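Local atomic coordinates of endo-1,4-beta-mannanase (Eisenia fetida, PDB entry 5Y6T), a protein that probably hydrolyses internal beta-1,4-mannosidic linkages in mannans as a cold-adapted glycoside hydrolase of family GH5. Residues I29-Y34 against R67-C72; F114-N119 against G161-N166. All blocks are in the same frame, centred on the assembly; numbering follows the deposited sequence.

Interaction 1 (I29-Y34 against R67-C72); sequences IAWQNY and RIWVHC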
loop_
_atom_site.group_PDB
_atom_site.type_symbol
_atom_site.label_atom_id
_atom_site.label_comp_id
_atom_site.label_asym_id
_atom_site.label_seq_id
_atom_site.Cartn_x
_atom_site.Cartn_y
_atom_site.Cartn_z
ATOM N N ILE A 29 8.453 1.532 -5.331
ATOM C CA ILE A 29 9.692 2.390 -5.493
ATOM C C ILE A 29 10.777 1.900 -4.499
ATOM O O ILE A 29 11.887 1.634 -4.962
ATOM C CB ILE A 29 9.453 3.890 -5.539
ATOM C CG1 ILE A 29 8.436 4.197 -6.630
ATOM C CG2 ILE A 29 10.732 4.666 -5.778
ATOM C CD1 ILE A 29 8.750 3.604 -7.971
ATOM N N ALA A 30 10.508 1.728 -3.213
ATOM C CA ALA A 30 9.406 2.359 -2.452
ATOM C C ALA A 30 9.738 3.794 -1.993
ATOM O O ALA A 30 8.876 4.534 -1.513
ATOM C CB ALA A 30 9.019 1.524 -1.284
ATOM N N TRP A 31 10.974 4.190 -2.210
ATOM C CA TRP A 31 11.494 5.502 -1.898
ATOM C C TRP A 31 12.758 5.755 -2.693
ATOM O O TRP A 31 13.277 4.863 -3.302
ATOM C CB TRP A 31 11.858 5.687 -0.432
ATOM C CG TRP A 31 12.885 4.666 0.071
ATOM C CD1 TRP A 31 14.240 4.708 -0.074
ATOM C CD2 TRP A 31 12.582 3.428 0.686
ATOM N NE1 TRP A 31 14.801 3.581 0.484
ATOM C CE2 TRP A 31 13.804 2.765 0.944
ATOM C CE3 TRP A 31 11.377 2.784 1.025
ATOM C CZ2 TRP A 31 13.866 1.508 1.621
ATOM C CZ3 TRP A 31 11.444 1.539 1.682
ATOM C CH2 TRP A 31 12.660 0.899 1.926
ATOM N N GLN A 32 13.178 7.012 -2.706
ATOM C CA GLN A 32 14.550 7.380 -3.162
ATOM C C GLN A 32 15.362 7.729 -1.927
ATOM O O GLN A 32 16.349 7.044 -1.598
ATOM C CB GLN A 32 14.494 8.539 -4.146
ATOM C CG GLN A 32 15.843 9.066 -4.655
ATOM C CD GLN A 32 16.636 8.047 -5.450
ATOM O OE1 GLN A 32 16.114 7.054 -5.942
ATOM N NE2 GLN A 32 17.930 8.287 -5.548
ATOM N N ASN A 33 14.962 8.795 -1.245
ATOM C CA ASN A 33 15.491 9.085 0.076
ATOM C C ASN A 33 14.406 8.747 1.121
ATOM O O ASN A 33 13.477 9.523 1.283
ATOM C CB ASN A 33 15.855 10.546 0.178
ATOM C CG ASN A 33 17.065 10.912 -0.694
ATOM O OD1 ASN A 33 17.708 10.028 -1.288
ATOM N ND2 ASN A 33 17.326 12.225 -0.823
ATOM N N TYR A 34 14.537 7.600 1.789
ATOM C CA TYR A 34 13.491 7.108 2.673
ATOM C C TYR A 34 12.943 8.138 3.644
ATOM O O TYR A 34 13.690 8.726 4.460
ATOM C CB TYR A 34 14.070 5.926 3.445
ATOM C CG TYR A 34 13.178 5.317 4.459
ATOM C CD1 TYR A 34 12.302 4.263 4.134
ATOM C CD2 TYR A 34 13.268 5.694 5.769
ATOM C CE1 TYR A 34 11.519 3.678 5.133
ATOM C CE2 TYR A 34 12.485 5.099 6.750
ATOM C CZ TYR A 34 11.634 4.086 6.417
ATOM O OH TYR A 34 10.859 3.513 7.431
ATOM N N ARG A 67 4.043 1.857 -6.298
ATOM C CA ARG A 67 3.730 2.113 -4.896
ATOM C C ARG A 67 4.876 2.866 -4.260
ATOM O O ARG A 67 6.022 2.463 -4.365
ATOM C CB ARG A 67 3.488 0.781 -4.164
ATOM C CG ARG A 67 3.116 0.882 -2.679
ATOM C CD ARG A 67 2.579 -0.494 -2.257
ATOM N NE ARG A 67 2.267 -0.608 -0.833
ATOM C CZ ARG A 67 3.060 -1.181 0.071
ATOM N NH1 ARG A 67 4.320 -1.570 -0.206
ATOM N NH2 ARG A 67 2.596 -1.303 1.320
ATOM N N ILE A 68 4.569 3.959 -3.600
ATOM C CA ILE A 68 5.582 4.844 -3.046
ATOM C C ILE A 68 5.187 5.292 -1.638
ATOM O O ILE A 68 3.992 5.491 -1.299
ATOM C CB ILE A 68 5.791 6.088 -3.951
ATOM C CG1 ILE A 68 7.037 6.868 -3.464
ATOM C CG2 ILE A 68 4.542 6.974 -4.068
ATOM C CD1 ILE A 68 7.649 7.734 -4.546
ATOM N N TRP A 69 6.183 5.472 -0.800
ATOM C CA TRP A 69 5.959 5.734 0.624
ATOM C C TRP A 69 6.317 7.160 0.972
ATOM O O TRP A 69 7.297 7.711 0.424
ATOM C CB TRP A 69 6.805 4.819 1.465
ATOM C CG TRP A 69 6.574 3.342 1.366
ATOM C CD1 TRP A 69 5.760 2.663 0.490
ATOM C CD2 TRP A 69 7.174 2.354 2.192
ATOM N NE1 TRP A 69 5.873 1.285 0.705
ATOM C CE2 TRP A 69 6.728 1.085 1.750
ATOM C CE3 TRP A 69 8.089 2.396 3.256
ATOM C CZ2 TRP A 69 7.150 -0.115 2.354
ATOM C CZ3 TRP A 69 8.479 1.212 3.849
ATOM C CH2 TRP A 69 8.021 -0.023 3.400
ATOM N N VAL A 70 5.610 7.703 1.955
ATOM C CA VAL A 70 5.776 9.137 2.294
ATOM C C VAL A 70 6.272 9.322 3.712
ATOM O O VAL A 70 7.489 9.526 3.877
ATOM C CB VAL A 70 4.491 9.955 2.025
ATOM C CG1 VAL A 70 4.686 11.438 2.306
ATOM C CG2 VAL A 70 3.968 9.723 0.589
ATOM N N HIS A 71 5.454 9.274 4.747
ATOM C CA HIS A 71 5.960 9.634 6.071
ATOM C C HIS A 71 6.870 8.568 6.700
ATOM O O HIS A 71 7.739 8.902 7.562
ATOM C CB HIS A 71 4.842 9.882 7.080
ATOM C CG HIS A 71 3.825 10.894 6.639
ATOM N ND1 HIS A 71 4.161 12.170 6.248
ATOM C CD2 HIS A 71 2.479 10.850 6.678
ATOM C CE1 HIS A 71 3.053 12.872 6.023
ATOM N NE2 HIS A 71 2.014 12.080 6.267
ATOM N N CYS A 72 6.592 7.312 6.370
ATOM C CA CYS A 72 7.413 6.170 6.839
ATOM C C CYS A 72 7.325 6.070 8.357
ATOM O O CYS A 72 6.227 5.856 8.912
ATOM C CB CYS A 72 8.860 6.268 6.287
ATOM S SG CYS A 72 8.914 6.130 4.480
#
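Ala30 and Trp31 settle on the same face of the Trp69 indole, where the loop after strand 20-28 meets the C-terminal end of its parallel neighbour, strand 65-72, in the (beta/alpha)8 barrel expected of a GH5 enzyme. The Ala30 methyl stands almost squarely over the five-membered ring of Trp69, CB 3.7 Å from its centroid, a CH-pi contact. The indole of Trp31 points the same way as that of Trp69 but is turned by 55° against it; the two meet obliquely, Trp31 CZ3 lying 3.7 Å from Trp69 CZ3. Trp69 CG, anti to its own carbonyl carbon (chi1 -62°), brings the ring face round to this loop. With an alanine in place of Trp69, the Ala30 methyl would probably lose its aromatic cover, leaving a gap beside Trp31 that could let its ring turn. Backbone hydrogen bonds join the two segments beside these rings: Ile29 N donates to Arg67 O at 2.8 Å, and Trp69 N to Ala30 O at 2.9 Å. Farther along, Tyr34 reaches back to the edge of Trp69, and its hydroxyl is hydrogen-bonded to Asn119. Cys72 covers one face of the tyrosine ring: CB lies 3.5 Å from Tyr34 CZ, while SG, in a sulfur-aromatic contact offset toward the rim, sits 3.9 Å from the Tyr34 ring centroid.

Interaction 2 (F114-N119 against G161-N166); sequences FIVLWN and GWEVMN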
loop_
_atom_site.group_PDB
_atom_site.type_symbol
_atom_site.label_atom_id
_atom_site.label_comp_id
_atom_site.label_asym_id
_atom_site.label_seq_id
_atom_site.Cartn_x
_atom_site.Cartn_y
_atom_site.Cartn_z
ATOM N N PHE A 114 0.179 4.702 -6.201
ATOM C CA PHE A 114 -0.386 4.322 -4.918
ATOM C C PHE A 114 0.507 4.853 -3.828
ATOM O O PHE A 114 1.696 4.529 -3.785
ATOM C CB PHE A 114 -0.609 2.810 -4.854
ATOM C CG PHE A 114 -1.626 2.328 -5.884
ATOM C CD1 PHE A 114 -1.285 2.194 -7.240
ATOM C CD2 PHE A 114 -2.940 2.136 -5.536
ATOM C CE1 PHE A 114 -2.235 1.798 -8.212
ATOM C CE2 PHE A 114 -3.873 1.744 -6.493
ATOM C CZ PHE A 114 -3.529 1.633 -7.833
ATOM N N ILE A 115 -0.079 5.630 -2.953
ATOM C CA ILE A 115 0.658 6.453 -1.944
ATOM C C ILE A 115 0.440 5.910 -0.552
ATOM O O ILE A 115 -0.684 5.870 -0.085
ATOM C CB ILE A 115 0.250 7.942 -1.982
ATOM C CG1 ILE A 115 0.322 8.509 -3.418
ATOM C CG2 ILE A 115 1.120 8.766 -1.051
ATOM C CD1 ILE A 115 -0.291 9.884 -3.582
ATOM N N VAL A 116 1.546 5.521 0.081
ATOM C CA VAL A 116 1.554 4.948 1.403
ATOM C C VAL A 116 1.958 5.971 2.450
ATOM O O VAL A 116 3.083 6.424 2.451
ATOM C CB VAL A 116 2.473 3.702 1.486
ATOM C CG1 VAL A 116 2.281 3.070 2.824
ATOM C CG2 VAL A 116 2.160 2.672 0.392
ATOM N N LEU A 117 1.085 6.248 3.409
ATOM C CA LEU A 117 1.388 7.265 4.429
ATOM C C LEU A 117 2.429 6.851 5.465
ATOM O O LEU A 117 3.468 7.520 5.588
ATOM C CB LEU A 117 0.116 7.677 5.126
ATOM C CG LEU A 117 -1.013 8.284 4.294
ATOM C CD1 LEU A 117 -2.272 8.612 5.125
ATOM C CD2 LEU A 117 -0.581 9.592 3.652
ATOM N N TRP A 118 2.169 5.731 6.128
ATOM C CA TRP A 118 2.920 5.351 7.272
ATOM C C TRP A 118 3.567 3.989 7.080
ATOM O O TRP A 118 3.065 3.175 6.311
ATOM C CB TRP A 118 2.054 5.304 8.517
ATOM C CG TRP A 118 1.364 6.580 8.819
ATOM C CD1 TRP A 118 0.045 6.827 8.638
ATOM C CD2 TRP A 118 1.895 7.726 9.465
ATOM N NE1 TRP A 118 -0.277 8.058 9.098
ATOM C CE2 TRP A 118 0.839 8.620 9.651
ATOM C CE3 TRP A 118 3.162 8.078 9.970
ATOM C CZ2 TRP A 118 1.023 9.888 10.206
ATOM C CZ3 TRP A 118 3.326 9.275 10.547
ATOM C CH2 TRP A 118 2.256 10.194 10.650
ATOM N N ASN A 119 4.655 3.746 7.833
ATOM C CA ASN A 119 5.289 2.412 7.879
ATOM C C ASN A 119 5.160 1.706 9.189
ATOM O O ASN A 119 5.393 2.271 10.258
ATOM C CB ASN A 119 6.791 2.548 7.501
ATOM C CG ASN A 119 7.446 1.201 7.188
ATOM O OD1 ASN A 119 6.780 0.231 6.906
ATOM N ND2 ASN A 119 8.774 1.157 7.290
ATOM N N GLY A 161 -4.568 5.285 -5.746
ATOM C CA GLY A 161 -5.089 5.131 -4.433
ATOM C C GLY A 161 -4.142 5.486 -3.308
ATOM O O GLY A 161 -2.959 5.739 -3.541
ATOM N N TRP A 162 -4.701 5.581 -2.136
ATOM C CA TRP A 162 -3.960 5.833 -0.892
ATOM C C TRP A 162 -3.910 4.538 -0.086
ATOM O O TRP A 162 -4.788 3.685 -0.192
ATOM C CB TRP A 162 -4.661 6.886 -0.050
ATOM C CG TRP A 162 -4.695 8.270 -0.629
ATOM C CD1 TRP A 162 -5.668 8.769 -1.445
ATOM C CD2 TRP A 162 -3.690 9.275 -0.538
ATOM N NE1 TRP A 162 -5.391 10.025 -1.833
ATOM C CE2 TRP A 162 -4.182 10.407 -1.261
ATOM C CE3 TRP A 162 -2.470 9.380 0.162
ATOM C CZ2 TRP A 162 -3.417 11.577 -1.441
ATOM C CZ3 TRP A 162 -1.755 10.554 0.040
ATOM C CH2 TRP A 162 -2.254 11.660 -0.708
ATOM N N GLU A 163 -2.938 4.464 0.827
ATOM C CA GLU A 163 -2.733 3.355 1.719
ATOM C C GLU A 163 -2.276 3.896 3.046
ATOM O O GLU A 163 -1.315 4.635 3.124
ATOM C CB GLU A 163 -1.673 2.361 1.186
ATOM C CG GLU A 163 -1.403 1.189 2.059
ATOM C CD GLU A 163 -0.465 0.169 1.459
ATOM O OE1 GLU A 163 -0.283 0.162 0.212
ATOM O OE2 GLU A 163 0.093 -0.616 2.217
ATOM N N VAL A 164 -3.030 3.611 4.112
ATOM C CA VAL A 164 -2.665 4.214 5.363
ATOM C C VAL A 164 -1.332 3.762 5.899
ATOM O O VAL A 164 -0.621 4.586 6.443
ATOM C CB VAL A 164 -3.816 4.118 6.438
ATOM C CG1 VAL A 164 -3.345 4.581 7.819
ATOM C CG2 VAL A 164 -5.006 4.949 5.952
ATOM N N MET A 165 -1.128 2.452 5.920
ATOM C CA MET A 165 0.029 1.878 6.582
ATOM C C MET A 165 0.573 0.643 5.926
ATOM O O MET A 165 -0.157 -0.320 5.705
ATOM C CB MET A 165 -0.277 1.601 8.035
ATOM C CG MET A 165 0.959 1.141 8.788
ATOM S SD MET A 165 0.621 0.620 10.483
ATOM C CE MET A 165 0.124 2.157 11.291
ATOM N N ASN A 166 1.859 0.654 5.586
ATOM C CA ASN A 166 2.519 -0.565 5.171
ATOM C C ASN A 166 2.694 -1.558 6.306
ATOM O O ASN A 166 3.273 -1.193 7.304
ATOM C CB ASN A 166 3.888 -0.225 4.637
ATOM C CG ASN A 166 4.662 -1.468 4.271
ATOM O OD1 ASN A 166 4.280 -2.178 3.338
ATOM N ND2 ASN A 166 5.769 -1.726 5.001
#
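Phe114-Asn119 and Gly161-Asn166 run as parallel neighbours in residue-for-residue register, the axes of strands 114-119 and 161-163 approaching to 4.6 Å at 23°. Ile115 accepts a hydrogen bond from Glu163 N and gives one to Gly161 O; where segment 161-166 turns a corner at Val164, consecutive amides donate to consecutive carbonyls, Leu117 N to Glu163 O at 2.9 Å and Trp118 N to Val164 O. On the face of Ile115 and Trp162, Ile115 CD1 lies over the six-membered indole ring, 4.0 Å from its centroid; helices 135-152 and 201-218 cover Trp162. Leu117 CD2 meets that ring obliquely. On the face of Val116, Glu163, Asn119 and Asn166, Glu163 CG is anti to the backbone N (chi1 180°) and the extended chain carries OE1 to 3.5 Å from Val116 CG2; Arg67, Gly227 and Gln264 hold the carboxylate. Asn119 and Asn166 lie side by side, amide planes 38° apart, and Asn166 ND2 donates to Asn119 OD1 at 2.9 Å, while Asn166 OD1 takes a hydrogen bond from Arg67. ND2 also binds Tris, consistent with a polar pocket at the C-terminal strand ends of a GH5 (beta/alpha)8 barrel, where Asn166 opens the family's Asn-Glu-Pro motif.

Interaction 1 closes before interaction 2 opens along the chain, with about 10 Å between centres. Both belong to one curved sheet of parallel neighbours: interaction 1 continues the 20-28/65-72 seam into the loop and interaction 2 is the 112-119/159-163 seam, with the 65-72/112-119 pairing between them. They touch directly through Arg67, whose NH2 forms a salt bridge with Glu163 OE2 at 2.7 Å and a probable hydrogen bond with Asn166 OD1. Trp69 CH2 also packs 3.2 Å from Asn166 ND2. Their C-terminal ends come together near the mouth of the barrel, where Tris and isopropanol, probably from the crystallisation liquor, lie in what is consistent with the GH5 substrate cleft.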